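Local coordinates for fibronectin type III domain-containing protein (Simiduia agarivorans, PDB 6P2K), which probably hydrolyses beta-glucans such as xyloglucan, as a zinc-binding beta-propeller glycoside hydrolase of family 74, at residues K312-Y317 / S351-T356. Residues are numbered along the deposited sequence; the frame is centred on the assembly and turned at random.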
loop_
_atom_site.group_PDB
_atom_site.type_symbol
_atom_site.label_atom_id
_atom_site.label_comp_id
_atom_site.label_asym_id
_atom_site.label_seq_id
_atom_site.Cartn_x
_atom_site.Cartn_y
_atom_site.Cartn_z
ATOM N N LYS B 312 13.041 33.646 32.438
ATOM C CA LYS B 312 11.991 33.467 31.444
ATOM C C LYS B 312 10.885 32.622 32.061
ATOM O O LYS B 312 11.087 31.441 32.355
ATOM C CB LYS B 312 12.545 32.816 30.180
ATOM C CG LYS B 312 13.134 33.805 29.191
ATOM C CD LYS B 312 13.149 33.246 27.781
ATOM C CE LYS B 312 14.079 34.053 26.890
ATOM N NZ LYS B 312 14.079 33.554 25.485
ATOM N N ILE B 313 9.716 33.231 32.276
ATOM C CA ILE B 313 8.568 32.486 32.786
ATOM C C ILE B 313 7.700 31.940 31.664
ATOM O O ILE B 313 6.751 31.188 31.934
ATOM C CB ILE B 313 7.732 33.363 33.738
ATOM C CG1 ILE B 313 7.202 34.597 33.004
ATOM C CG2 ILE B 313 8.571 33.782 34.936
ATOM C CD1 ILE B 313 6.086 35.302 33.743
ATOM N N TRP B 314 8.007 32.289 30.416
ATOM C CA TRP B 314 7.318 31.802 29.230
ATOM C C TRP B 314 8.355 31.761 28.118
ATOM O O TRP B 314 9.157 32.689 27.990
ATOM C CB TRP B 314 6.147 32.718 28.861
ATOM C CG TRP B 314 5.075 32.084 28.021
ATOM C CD1 TRP B 314 4.898 30.752 27.762
ATOM C CD2 TRP B 314 4.026 32.772 27.331
ATOM N NE1 TRP B 314 3.800 30.574 26.948
ATOM C CE2 TRP B 314 3.249 31.799 26.672
ATOM C CE3 TRP B 314 3.671 34.120 27.204
ATOM C CZ2 TRP B 314 2.138 32.132 25.903
ATOM C CZ3 TRP B 314 2.567 34.447 26.438
ATOM C CH2 TRP B 314 1.813 33.457 25.801
ATOM N N ASP B 315 8.356 30.690 27.328
ATOM C CA ASP B 315 9.474 30.458 26.420
ATOM C C ASP B 315 8.987 29.711 25.181
ATOM O O ASP B 315 7.785 29.514 24.983
ATOM C CB ASP B 315 10.588 29.688 27.140
ATOM C CG ASP B 315 11.966 30.031 26.616
ATOM O OD1 ASP B 315 12.059 30.599 25.504
ATOM O OD2 ASP B 315 12.957 29.729 27.316
ATOM N N SER B 316 9.946 29.287 24.351
ATOM C CA SER B 316 9.665 28.548 23.129
ATOM C C SER B 316 8.754 27.365 23.417
ATOM O O SER B 316 8.804 26.762 24.491
ATOM C CB SER B 316 10.967 28.039 22.502
ATOM O OG SER B 316 11.941 29.062 22.471
ATOM N N TYR B 317 7.913 27.034 22.444
ATOM C CA TYR B 317 7.018 25.896 22.578
ATOM C C TYR B 317 7.820 24.618 22.785
ATOM O O TYR B 317 8.694 24.282 21.982
ATOM C CB TYR B 317 6.128 25.775 21.339
ATOM C CG TYR B 317 5.191 24.592 21.382
ATOM C CD1 TYR B 317 4.082 24.590 22.219
ATOM C CD2 TYR B 317 5.415 23.479 20.587
ATOM C CE1 TYR B 317 3.218 23.508 22.257
ATOM C CE2 TYR B 317 4.558 22.393 20.619
ATOM C CZ TYR B 317 3.462 22.412 21.459
ATOM O OH TYR B 317 2.607 21.331 21.496
ATOM N N SER B 351 -1.140 37.629 29.175
ATOM C CA SER B 351 -0.211 38.009 28.110
ATOM C C SER B 351 -0.688 37.395 26.792
ATOM O O SER B 351 -1.860 37.027 26.659
ATOM C CB SER B 351 1.223 37.589 28.475
ATOM O OG SER B 351 2.146 38.032 27.494
ATOM N N THR B 352 0.221 37.278 25.821
ATOM C CA THR B 352 -0.143 36.887 24.461
ATOM C C THR B 352 1.084 36.352 23.732
ATOM O O THR B 352 2.224 36.632 24.111
ATOM C CB THR B 352 -0.727 38.073 23.685
ATOM O OG1 THR B 352 -1.038 37.672 22.343
ATOM C CG2 THR B 352 0.276 39.216 23.642
ATOM N N THR B 353 0.836 35.580 22.670
ATOM C CA THR B 353 1.903 35.236 21.735
ATOM C C THR B 353 1.958 36.181 20.542
ATOM O O THR B 353 2.904 36.081 19.749
ATOM C CB THR B 353 1.769 33.789 21.225
ATOM O OG1 THR B 353 0.551 33.633 20.480
ATOM C CG2 THR B 353 1.817 32.794 22.382
ATOM N N ASN B 354 0.947 37.055 20.405
ATOM C CA ASN B 354 0.844 38.228 19.529
ATOM C C ASN B 354 -0.605 38.418 19.093
ATOM O O ASN B 354 -1.183 39.492 19.283
ATOM C CB ASN B 354 1.730 38.154 18.281
ATOM C CG ASN B 354 1.594 39.388 17.400
ATOM O OD1 ASN B 354 0.895 39.368 16.389
ATOM N ND2 ASN B 354 2.248 40.475 17.795
ATOM N N GLN B 355 -1.197 37.382 18.500
ATOM C CA GLN B 355 -2.571 37.429 18.020
ATOM C C GLN B 355 -3.543 36.730 18.959
ATOM O O GLN B 355 -4.679 36.444 18.563
ATOM C CB GLN B 355 -2.675 36.802 16.627
ATOM C CG GLN B 355 -1.608 37.236 15.636
ATOM C CD GLN B 355 -1.842 36.652 14.249
ATOM O OE1 GLN B 355 -1.893 37.382 13.257
ATOM N NE2 GLN B 355 -1.997 35.331 14.176
ATOM N N THR B 356 -3.130 36.448 20.191
ATOM C CA THR B 356 -3.838 35.512 21.051
ATOM C C THR B 356 -4.023 36.111 22.442
ATOM O O THR B 356 -3.622 37.245 22.717
ATOM C CB THR B 356 -3.079 34.181 21.127
ATOM O OG1 THR B 356 -1.742 34.421 21.590
ATOM C CG2 THR B 356 -3.013 33.533 19.750
#
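All the contact from the 312-317 side comes from one indole, that of W314, which sets the far end of its six-membered ring against the backbone of T352 and the methyl of T353. CZ3 of W314 lies 3.2 Å from O of T352, an approach oblique to the ring, while CG2 of T353 comes within 3.5 Å of CH2 of W314, the two side chains crossing at about a right angle. OG of S351 sits at the ring's edge, 3.8 Å from CZ3 of W314. With CG anti to the backbone N (chi1 -158°), W314 extends from the end of strand 304-314, a classic beta bulge in which I313 and W314 pair with the one residue L292. W371 stacks on the indole and W321 meets it edge-to-face. The turn is braced from within: OG1 of T352 accepts from N of N354 at 2.8 Å, an ST turn, and donates to O of T356 at 2.6 Å. Replacing W314 by an alanine would probably open a gap beside CG2 of T353 and leave W371 without its stacking partner. Van der Waals packing thus joins the outer strand of one propeller blade to the 351-356 loop of the next; the hydroxyl of S351 is bonded to O of F335 and that of T352 within its own loop, so neither depends on the indole.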